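Local coordinates for WbbZ protein (Klebsiella pneumoniae subsp. pneumoniae NTUH-K2044, PDB 6X1L) that is functionally uncharacterised but, as a member of the polysaccharide pyruvyl transferase family, probably transfers pyruvyl groups to a cell-surface polysaccharide, at residues S40-F45 / D148-Y153; N115-F120 / L136-N141; R125-F130 / Y255-F260. One frame throughout, in Å; residues are numbered along the deposited sequence.

Contact 1. Residues S40-F45 / D148-Y153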
loop_
_atom_site.group_PDB
_atom_site.type_symbol
_atom_site.label_atom_id
_atom_site.label_comp_id
_atom_site.label_asym_id
_atom_site.label_seq_id
_atom_site.Cartn_x
_atom_site.Cartn_y
_atom_site.Cartn_z
ATOM N N SER A 40 -3.822 -10.572 6.790
ATOM C CA SER A 40 -2.798 -10.287 7.792
ATOM C C SER A 40 -3.157 -10.921 9.130
ATOM O O SER A 40 -2.347 -11.630 9.735
ATOM C CB SER A 40 -2.624 -8.773 7.956
ATOM O OG SER A 40 -2.381 -8.144 6.709
ATOM N N ALA A 41 -4.379 -10.669 9.603
ATOM C CA ALA A 41 -4.827 -11.234 10.874
ATOM C C ALA A 41 -4.899 -12.755 10.831
ATOM O O ALA A 41 -4.650 -13.416 11.845
ATOM C CB ALA A 41 -6.190 -10.655 11.247
ATOM N N THR A 42 -5.238 -13.328 9.676
ATOM C CA THR A 42 -5.243 -14.783 9.562
ATOM C C THR A 42 -3.829 -15.342 9.649
ATOM O O THR A 42 -3.607 -16.387 10.269
ATOM C CB THR A 42 -5.913 -15.204 8.255
ATOM O OG1 THR A 42 -7.228 -14.637 8.192
ATOM C CG2 THR A 42 -6.031 -16.719 8.180
ATOM N N TYR A 43 -2.852 -14.651 9.051
ATOM C CA TYR A 43 -1.471 -15.102 9.182
ATOM C C TYR A 43 -0.990 -14.973 10.621
ATOM O O TYR A 43 -0.270 -15.844 11.119
ATOM C CB TYR A 43 -0.570 -14.324 8.217
ATOM C CG TYR A 43 -0.911 -14.588 6.767
ATOM C CD1 TYR A 43 -1.050 -15.887 6.297
ATOM C CD2 TYR A 43 -1.131 -13.544 5.878
ATOM C CE1 TYR A 43 -1.376 -16.143 4.978
ATOM C CE2 TYR A 43 -1.460 -13.786 4.553
ATOM C CZ TYR A 43 -1.581 -15.089 4.110
ATOM O OH TYR A 43 -1.907 -15.337 2.796
ATOM N N ASP A 44 -1.382 -13.894 11.306
ATOM C CA ASP A 44 -1.078 -13.769 12.728
ATOM C C ASP A 44 -1.714 -14.906 13.519
ATOM O O ASP A 44 -1.108 -15.444 14.453
ATOM C CB ASP A 44 -1.569 -12.419 13.251
ATOM C CG ASP A 44 -0.849 -11.242 12.603
ATOM O OD1 ASP A 44 0.114 -11.478 11.850
ATOM O OD2 ASP A 44 -1.250 -10.085 12.846
ATOM N N PHE A 45 -2.938 -15.285 13.151
ATOM C CA PHE A 45 -3.639 -16.354 13.855
ATOM C C PHE A 45 -2.950 -17.701 13.656
ATOM O O PHE A 45 -2.806 -18.476 14.608
ATOM C CB PHE A 45 -5.088 -16.408 13.379
ATOM C CG PHE A 45 -5.849 -17.608 13.879
ATOM C CD1 PHE A 45 -6.426 -17.602 15.134
ATOM C CD2 PHE A 45 -5.987 -18.734 13.089
ATOM C CE1 PHE A 45 -7.129 -18.702 15.594
ATOM C CE2 PHE A 45 -6.680 -19.835 13.547
ATOM C CZ PHE A 45 -7.254 -19.820 14.798
ATOM N N ASP A 148 -15.916 -13.521 15.902
ATOM C CA ASP A 148 -15.541 -12.227 15.347
ATOM C C ASP A 148 -14.823 -12.379 14.011
ATOM O O ASP A 148 -14.137 -13.373 13.754
ATOM C CB ASP A 148 -14.643 -11.467 16.325
ATOM C CG ASP A 148 -15.406 -10.927 17.516
ATOM O OD1 ASP A 148 -16.519 -10.394 17.322
ATOM O OD2 ASP A 148 -14.893 -11.040 18.650
ATOM N N ASP A 149 -14.996 -11.373 13.152
ATOM C CA ASP A 149 -14.154 -11.225 11.971
ATOM C C ASP A 149 -12.690 -11.406 12.350
ATOM O O ASP A 149 -12.269 -11.059 13.457
ATOM C CB ASP A 149 -14.377 -9.848 11.336
ATOM C CG ASP A 149 -13.522 -9.621 10.092
ATOM O OD1 ASP A 149 -13.951 -10.012 8.982
ATOM O OD2 ASP A 149 -12.420 -9.045 10.221
HETATM N N MSE A 150 -11.916 -11.982 11.434
HETATM C CA MSE A 150 -10.512 -12.290 11.703
HETATM C C MSE A 150 -9.707 -11.062 12.144
HETATM O O MSE A 150 -8.797 -11.181 12.968
HETATM C CB MSE A 150 -9.844 -12.913 10.473
HETATM C CG MSE A 150 -10.343 -14.298 10.100
HETATM SE SE MSE A 150 -10.173 -15.602 11.545
HETATM C CE MSE A 150 -8.234 -15.644 11.728
ATOM N N ALA A 151 -10.055 -9.885 11.613
ATOM C CA ALA A 151 -9.262 -8.687 11.892
ATOM C C ALA A 151 -9.185 -8.371 13.379
ATOM O O ALA A 151 -8.239 -7.706 13.811
ATOM C CB ALA A 151 -9.821 -7.482 11.134
ATOM N N PHE A 152 -10.136 -8.845 14.185
ATOM C CA PHE A 152 -9.983 -8.641 15.618
ATOM C C PHE A 152 -8.835 -9.462 16.194
ATOM O O PHE A 152 -8.381 -9.168 17.304
ATOM C CB PHE A 152 -11.309 -8.937 16.326
ATOM C CG PHE A 152 -12.408 -7.983 15.938
ATOM C CD1 PHE A 152 -12.534 -6.753 16.572
ATOM C CD2 PHE A 152 -13.283 -8.293 14.911
ATOM C CE1 PHE A 152 -13.526 -5.860 16.204
ATOM C CE2 PHE A 152 -14.282 -7.407 14.538
ATOM C CZ PHE A 152 -14.401 -6.187 15.185
ATOM N N TYR A 153 -8.327 -10.446 15.448
ATOM C CA TYR A 153 -7.141 -11.204 15.837
ATOM C C TYR A 153 -5.835 -10.518 15.452
ATOM O O TYR A 153 -4.768 -11.094 15.683
ATOM C CB TYR A 153 -7.156 -12.598 15.200
ATOM C CG TYR A 153 -7.963 -13.631 15.956
ATOM C CD1 TYR A 153 -7.382 -14.386 16.969
ATOM C CD2 TYR A 153 -9.297 -13.861 15.648
ATOM C CE1 TYR A 153 -8.109 -15.334 17.663
ATOM C CE2 TYR A 153 -10.034 -14.809 16.335
ATOM C CZ TYR A 153 -9.433 -15.541 17.340
ATOM O OH TYR A 153 -10.161 -16.484 18.029
#

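Contact 2. Residues N115-F120 / L136-N141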
loop_
_atom_site.group_PDB
_atom_site.type_symbol
_atom_site.label_atom_id
_atom_site.label_comp_id
_atom_site.label_asym_id
_atom_site.label_seq_id
_atom_site.Cartn_x
_atom_site.Cartn_y
_atom_site.Cartn_z
ATOM N N ASN A 115 -26.707 -27.994 -0.756
ATOM C CA ASN A 115 -26.216 -29.167 -1.470
ATOM C C ASN A 115 -24.801 -29.576 -1.077
ATOM O O ASN A 115 -24.334 -30.625 -1.535
ATOM C CB ASN A 115 -26.287 -28.926 -2.980
ATOM C CG ASN A 115 -27.693 -29.087 -3.526
ATOM O OD1 ASN A 115 -28.449 -29.951 -3.080
ATOM N ND2 ASN A 115 -28.051 -28.253 -4.494
ATOM N N ASN A 116 -24.111 -28.795 -0.244
ATOM C CA ASN A 116 -22.767 -29.143 0.204
ATOM C C ASN A 116 -22.685 -29.169 1.726
ATOM O O ASN A 116 -21.616 -28.940 2.300
ATOM C CB ASN A 116 -21.730 -28.173 -0.367
ATOM C CG ASN A 116 -21.763 -28.108 -1.881
ATOM O OD1 ASN A 116 -21.246 -28.993 -2.563
ATOM N ND2 ASN A 116 -22.374 -27.058 -2.415
ATOM N N ILE A 117 -23.808 -29.451 2.392
ATOM C CA ILE A 117 -23.857 -29.384 3.851
ATOM C C ILE A 117 -22.905 -30.394 4.486
ATOM O O ILE A 117 -22.403 -30.169 5.595
ATOM C CB ILE A 117 -25.310 -29.582 4.334
ATOM C CG1 ILE A 117 -25.433 -29.309 5.837
ATOM C CG2 ILE A 117 -25.814 -30.981 3.995
ATOM C CD1 ILE A 117 -26.865 -29.215 6.327
ATOM N N ASP A 118 -22.616 -31.502 3.801
ATOM C CA ASP A 118 -21.754 -32.529 4.370
ATOM C C ASP A 118 -20.270 -32.207 4.259
ATOM O O ASP A 118 -19.455 -32.904 4.870
ATOM C CB ASP A 118 -22.038 -33.883 3.712
ATOM C CG ASP A 118 -23.246 -34.579 4.315
ATOM O OD1 ASP A 118 -24.383 -34.298 3.880
ATOM O OD2 ASP A 118 -23.057 -35.403 5.234
ATOM N N LYS A 119 -19.890 -31.174 3.511
ATOM C CA LYS A 119 -18.487 -30.807 3.391
ATOM C C LYS A 119 -18.152 -29.442 3.967
ATOM O O LYS A 119 -16.972 -29.178 4.221
ATOM C CB LYS A 119 -18.047 -30.850 1.919
ATOM C CG LYS A 119 -18.490 -32.113 1.197
ATOM C CD LYS A 119 -17.741 -32.317 -0.106
ATOM C CE LYS A 119 -16.295 -32.697 0.148
ATOM N NZ LYS A 119 -15.585 -32.995 -1.124
ATOM N N PHE A 120 -19.144 -28.587 4.206
ATOM C CA PHE A 120 -18.916 -27.222 4.660
ATOM C C PHE A 120 -18.822 -27.149 6.177
ATOM O O PHE A 120 -19.629 -27.746 6.895
ATOM C CB PHE A 120 -20.044 -26.299 4.193
ATOM C CG PHE A 120 -19.830 -25.702 2.838
ATOM C CD1 PHE A 120 -18.556 -25.481 2.349
ATOM C CD2 PHE A 120 -20.914 -25.343 2.055
ATOM C CE1 PHE A 120 -18.368 -24.920 1.101
ATOM C CE2 PHE A 120 -20.734 -24.783 0.808
ATOM C CZ PHE A 120 -19.463 -24.572 0.329
ATOM N N LEU A 136 -30.635 -23.126 7.249
ATOM C CA LEU A 136 -30.456 -24.121 6.197
ATOM C C LEU A 136 -30.143 -25.499 6.761
ATOM O O LEU A 136 -29.538 -26.327 6.066
ATOM C CB LEU A 136 -29.363 -23.670 5.223
ATOM C CG LEU A 136 -29.577 -22.310 4.573
ATOM C CD1 LEU A 136 -28.438 -21.957 3.623
ATOM C CD2 LEU A 136 -30.908 -22.293 3.848
ATOM N N ASN A 137 -30.527 -25.747 8.016
ATOM C CA ASN A 137 -30.360 -27.012 8.724
ATOM C C ASN A 137 -28.909 -27.313 9.085
ATOM O O ASN A 137 -28.578 -28.460 9.396
ATOM C CB ASN A 137 -30.964 -28.175 7.931
ATOM C CG ASN A 137 -31.868 -29.040 8.779
ATOM O OD1 ASN A 137 -32.309 -28.634 9.857
ATOM N ND2 ASN A 137 -32.159 -30.236 8.292
ATOM N N TYR A 138 -28.032 -26.312 9.063
ATOM C CA TYR A 138 -26.703 -26.491 9.623
ATOM C C TYR A 138 -26.786 -26.582 11.141
ATOM O O TYR A 138 -27.637 -25.955 11.777
ATOM C CB TYR A 138 -25.779 -25.338 9.209
ATOM C CG TYR A 138 -25.207 -25.507 7.829
ATOM C CD1 TYR A 138 -26.004 -25.349 6.703
ATOM C CD2 TYR A 138 -23.867 -25.820 7.649
ATOM C CE1 TYR A 138 -25.484 -25.502 5.433
ATOM C CE2 TYR A 138 -23.332 -25.970 6.381
ATOM C CZ TYR A 138 -24.145 -25.810 5.278
ATOM O OH TYR A 138 -23.619 -25.965 4.017
ATOM N N GLU A 139 -25.881 -27.365 11.728
ATOM C CA GLU A 139 -25.970 -27.676 13.148
ATOM C C GLU A 139 -24.991 -26.822 13.933
ATOM O O GLU A 139 -23.774 -27.004 13.783
ATOM C CB GLU A 139 -25.693 -29.155 13.392
ATOM C CG GLU A 139 -25.640 -29.533 14.855
ATOM C CD GLU A 139 -25.950 -30.997 15.079
ATOM O OE1 GLU A 139 -26.301 -31.685 14.096
ATOM O OE2 GLU A 139 -25.847 -31.457 16.236
ATOM N N PRO A 140 -25.466 -25.906 14.780
ATOM C CA PRO A 140 -24.544 -25.053 15.540
ATOM C C PRO A 140 -23.569 -25.877 16.364
ATOM O O PRO A 140 -23.929 -26.904 16.942
ATOM C CB PRO A 140 -25.478 -24.225 16.431
ATOM C CG PRO A 140 -26.778 -24.220 15.704
ATOM C CD PRO A 140 -26.874 -25.568 15.045
ATOM N N ASN A 141 -22.320 -25.416 16.396
ATOM C CA ASN A 141 -21.198 -26.030 17.100
ATOM C C ASN A 141 -20.753 -27.352 16.485
ATOM O O ASN A 141 -19.958 -28.076 17.101
ATOM C CB ASN A 141 -21.490 -26.211 18.593
ATOM C CG ASN A 141 -21.405 -24.903 19.357
ATOM O OD1 ASN A 141 -20.693 -23.981 18.953
ATOM N ND2 ASN A 141 -22.130 -24.814 20.463
#

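Contact 3. Residues R125-F130 / Y255-F260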
loop_
_atom_site.group_PDB
_atom_site.type_symbol
_atom_site.label_atom_id
_atom_site.label_comp_id
_atom_site.label_asym_id
_atom_site.label_seq_id
_atom_site.Cartn_x
_atom_site.Cartn_y
_atom_site.Cartn_z
ATOM N N ARG A 125 -19.345 -14.270 10.900
ATOM C CA ARG A 125 -18.803 -13.141 11.643
ATOM C C ARG A 125 -19.879 -12.194 12.163
ATOM O O ARG A 125 -19.544 -11.139 12.712
ATOM C CB ARG A 125 -17.784 -12.377 10.787
ATOM C CG ARG A 125 -18.354 -11.673 9.572
ATOM C CD ARG A 125 -17.222 -11.021 8.764
ATOM N NE ARG A 125 -17.732 -10.222 7.656
ATOM C CZ ARG A 125 -16.960 -9.605 6.767
ATOM N NH1 ARG A 125 -15.640 -9.705 6.852
ATOM N NH2 ARG A 125 -17.508 -8.896 5.790
ATOM N N GLU A 126 -21.157 -12.538 12.007
ATOM C CA GLU A 126 -22.230 -11.778 12.640
ATOM C C GLU A 126 -23.479 -12.650 12.719
ATOM O O GLU A 126 -23.521 -13.764 12.193
ATOM C CB GLU A 126 -22.513 -10.458 11.909
ATOM C CG GLU A 126 -22.109 -10.425 10.435
ATOM C CD GLU A 126 -23.119 -11.097 9.533
ATOM O OE1 GLU A 126 -24.212 -11.459 10.026
ATOM O OE2 GLU A 126 -22.819 -11.257 8.330
ATOM N N ASN A 127 -24.507 -12.107 13.381
ATOM C CA ASN A 127 -25.694 -12.887 13.738
ATOM C C ASN A 127 -26.609 -13.146 12.550
ATOM O O ASN A 127 -27.367 -14.124 12.561
ATOM C CB ASN A 127 -26.481 -12.166 14.832
ATOM C CG ASN A 127 -25.993 -12.506 16.220
ATOM O OD1 ASN A 127 -25.785 -13.673 16.550
ATOM N ND2 ASN A 127 -25.806 -11.482 17.045
ATOM N N ILE A 128 -26.591 -12.269 11.546
ATOM C CA ILE A 128 -27.469 -12.451 10.395
ATOM C C ILE A 128 -27.010 -13.641 9.566
ATOM O O ILE A 128 -27.818 -14.483 9.156
ATOM C CB ILE A 128 -27.530 -11.163 9.556
ATOM C CG1 ILE A 128 -28.094 -10.014 10.393
ATOM C CG2 ILE A 128 -28.373 -11.387 8.307
ATOM C CD1 ILE A 128 -28.372 -8.761 9.601
ATOM N N THR A 129 -25.703 -13.738 9.319
ATOM C CA THR A 129 -25.166 -14.896 8.612
ATOM C C THR A 129 -25.352 -16.172 9.427
ATOM O O THR A 129 -25.705 -17.221 8.876
ATOM C CB THR A 129 -23.688 -14.669 8.288
ATOM O OG1 THR A 129 -23.571 -13.578 7.368
ATOM C CG2 THR A 129 -23.073 -15.910 7.661
ATOM N N PHE A 130 -25.134 -16.095 10.742
ATOM C CA PHE A 130 -25.257 -17.275 11.589
ATOM C C PHE A 130 -26.678 -17.822 11.567
ATOM O O PHE A 130 -26.888 -19.030 11.407
ATOM C CB PHE A 130 -24.825 -16.937 13.017
ATOM C CG PHE A 130 -24.862 -18.110 13.953
ATOM C CD1 PHE A 130 -23.998 -19.179 13.777
ATOM C CD2 PHE A 130 -25.752 -18.142 15.011
ATOM C CE1 PHE A 130 -24.029 -20.263 14.635
ATOM C CE2 PHE A 130 -25.788 -19.225 15.876
ATOM C CZ PHE A 130 -24.924 -20.286 15.686
ATOM N N TYR A 255 -21.210 -4.560 13.117
ATOM C CA TYR A 255 -21.191 -3.592 14.208
ATOM C C TYR A 255 -21.949 -4.114 15.421
ATOM O O TYR A 255 -21.466 -4.025 16.556
ATOM C CB TYR A 255 -21.788 -2.260 13.749
ATOM C CG TYR A 255 -22.005 -1.295 14.894
ATOM C CD1 TYR A 255 -20.965 -0.496 15.359
ATOM C CD2 TYR A 255 -23.240 -1.193 15.519
ATOM C CE1 TYR A 255 -21.156 0.383 16.413
ATOM C CE2 TYR A 255 -23.438 -0.320 16.573
ATOM C CZ TYR A 255 -22.393 0.466 17.014
ATOM O OH TYR A 255 -22.586 1.339 18.061
ATOM N N ASN A 256 -23.155 -4.645 15.201
ATOM C CA ASN A 256 -23.973 -5.110 16.317
ATOM C C ASN A 256 -23.325 -6.280 17.044
ATOM O O ASN A 256 -23.465 -6.400 18.265
ATOM C CB ASN A 256 -25.369 -5.497 15.824
ATOM C CG ASN A 256 -26.210 -4.290 15.448
ATOM O OD1 ASN A 256 -26.081 -3.219 16.041
ATOM N ND2 ASN A 256 -27.078 -4.459 14.458
ATOM N N TYR A 257 -22.597 -7.137 16.328
ATOM C CA TYR A 257 -22.009 -8.313 16.956
ATOM C C TYR A 257 -20.659 -8.036 17.611
ATOM O O TYR A 257 -20.370 -8.589 18.679
ATOM C CB TYR A 257 -21.849 -9.441 15.933
ATOM C CG TYR A 257 -21.334 -10.722 16.552
ATOM C CD1 TYR A 257 -22.150 -11.498 17.375
ATOM C CD2 TYR A 257 -20.037 -11.152 16.326
ATOM C CE1 TYR A 257 -21.681 -12.665 17.950
ATOM C CE2 TYR A 257 -19.559 -12.318 16.897
ATOM C CZ TYR A 257 -20.385 -13.070 17.706
ATOM O OH TYR A 257 -19.909 -14.230 18.272
ATOM N N SER A 258 -19.826 -7.191 17.001
ATOM C CA SER A 258 -18.427 -7.073 17.390
ATOM C C SER A 258 -18.017 -5.701 17.903
ATOM O O SER A 258 -17.107 -5.622 18.732
ATOM C CB SER A 258 -17.518 -7.436 16.206
ATOM O OG SER A 258 -17.673 -8.796 15.839
ATOM N N LEU A 259 -18.640 -4.622 17.435
ATOM C CA LEU A 259 -18.203 -3.279 17.798
ATOM C C LEU A 259 -19.058 -2.633 18.874
ATOM O O LEU A 259 -18.548 -1.810 19.639
ATOM C CB LEU A 259 -18.180 -2.378 16.557
ATOM C CG LEU A 259 -17.166 -2.777 15.484
ATOM C CD1 LEU A 259 -17.320 -1.913 14.239
ATOM C CD2 LEU A 259 -15.744 -2.691 16.024
ATOM N N PHE A 260 -20.339 -2.983 18.951
ATOM C CA PHE A 260 -21.213 -2.431 19.978
ATOM C C PHE A 260 -20.693 -2.769 21.370
ATOM O O PHE A 260 -20.335 -3.918 21.651
ATOM C CB PHE A 260 -22.632 -2.971 19.801
ATOM C CG PHE A 260 -23.594 -2.488 20.842
ATOM C CD1 PHE A 260 -24.238 -1.272 20.693
ATOM C CD2 PHE A 260 -23.855 -3.248 21.973
ATOM C CE1 PHE A 260 -25.124 -0.821 21.650
ATOM C CE2 PHE A 260 -24.736 -2.800 22.934
ATOM C CZ PHE A 260 -25.373 -1.585 22.771
HETATM O O HOH W 1 -17.253 -9.683 13.241
#

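Contact 1. Residues S40-F45 / D148-Y153
The carboxylate of D44 is gripped on both oxygens while its CB rests near Y153 O: OD1 makes salt bridges to R207 and K158, and OD2 takes hydrogen bonds from Y159 OH and the backbone N of D155. K158, Y159 and D155 tie this face of helix 33-48 to the chain just after Y153, R207 to helix 203-218. One turn earlier, A41 makes the tightest approach, its CB pressing on M150 O at 3.2 Å. That carbonyl also accepts from Y153 N, which closes the 3-10 turn, so the methyl of A41 packs directly on the turn's own hydrogen-bonded backbone. M150, a selenomethionine, bends at chi2 and again at chi3 (-64°), and the last bend swings CE against F45 CB at 3.6 Å. Its CG lies 3.7 Å from T42 OG1, a hydroxyl hydrogen-bonded to I38 O. F45 and Y153 complete the apolar side with a T-shaped stack: the CD1 edge of F45 stands over one face of Y153, toward its rim, with planes at 77° and centroids 5.2 Å apart. The turn begins in an Asx turn, where D149 OD2 accepts from A151 N (2.9 Å) arriving from above the carboxylate plane; H229 NE2 bonds the same oxygen. The contact thus seats a 3-10 turn on the helix joining strands 23-27 and 53-55, just after the chain leaves edge strand 144-146 for the second sheet. Such a passage between two alpha/beta sheets is consistent with the GT-B clan of this family.

Contact 2. Residues N115-F120 / L136-N141
Two irregular loops meet at I117 and Y138, whose CA atoms, 7.1 Å apart, are the nearest such pair, and no hydrogen bond passes between the loops. The first is folded tightly on itself, since N116 O accepts from both K119 N and F120 N. Side chains therefore carry the contact, and the ring of Y138 is its middle. I117 covers one face: its CG1, set anti to the backbone N (chi1 -171°), sits over the ring centre in a CH-pi contact, 3.8 Å from the centroid and 12° off the ring normal. The two side chains run antiparallel: the ring reaches toward the first loop while CD1 of I117 runs back to the second and touches N137 O at 3.6 Å. The far end of Y138 is wedged between I117 and F120. Its OH comes 3.4 Å from I117 CA and lies in the plane of the F120 ring, 3.4 Å from CD2 at the edge. F120 CB in turn meets the edge of the Y138 ring, 4.0 Å from CE2. The hydroxyl has its polar partner in F113 O near the end of helix 110-115, which pins the tip of the ring to that helix. F120 starts toward Y138, but its ring leads away to meet that of F113 and to touch L112 and I93. Y138 also lies on I133 of helix 127-135 and on N143, and I117 touches N143 too. Between them the two loops link the passage from helix 110-115 into strand 120-124 with that from helix 127-135 into strand 144-146, at the starting ends of two adjacent parallel strands.

Contact 3. Residues R125-F130 / Y255-F260
Y257 meets three successive residues at the start of helix 127-135: the backbone of R125 and E126, and the side chain of N127. With CG anti to the backbone N (chi1 -176°), the ring is carried to R125, where CD2 lies 3.6 Å from R125 O; Y257 CB packs on E126 CA at 4.1 Å. The exposed N127 brings ND2 to the ring edge, 3.7 Å from CD1, with the amide and ring planes nearly perpendicular. No direct hydrogen bond joins the two segments; a water does that work, donating to R125 O (2.8 Å) and to S258 OG (2.8 Å). Both of its hydrogens are thus spent in bridging the two segments, while S258 OG also bonds D148. One shell further out, E126 fixes the backbone that Y257 touches. It is the N-cap of helix 127-135: OE1 accepts from T129 N at 2.8 Å, nearly straight (168°), from the syn side but tilted 27° out of the carboxylate plane. The other oxygen, OE2, is held by T129 OG1 at 2.6 Å, arriving from above the carboxylate plane, and by T105 OG1. T129 OG1 itself bonds I106 N and R107 NH1, so the cap is locked to the chain after strand 98-104. R125 is anchored likewise, NE to T105 and NH1 to D149. Y255 O accepts from both L259 N and F260 N, the latter closing a wider pi-type turn around Y257 and S258. Y257 and N127 also touch I146 of strand 144-146, and R125 and E126 lie on V254. The end of helix 250-259, which leads from strand 240-243 to strand 266-268 in the four-stranded sheet, thereby packs on the connection between strand 120-124 of the six-stranded sheet and helix 127-135.

How the contacts relate
From the N terminus, helix 33-48 opens the loop that contact 1 closes at 148-153, enclosing four strands of the six-stranded sheet and its edge strand 144-146. Contact 2 nests inside that loop, closing a short one around strand 120-124 and helix 127-135. Contact 3 starts within both loops and ends at 255-260, so it crosses each of them and brings helix 250-259, which connects strands of the second sheet, onto the segment following strand 120-124 of the first. It touches contact 1 directly: D149 OD1 forms a salt bridge with R125 NH1 (2.7 Å), and F152 CZ packs on S258 CB. With contact 2 it shares only the packing of P140 on F130.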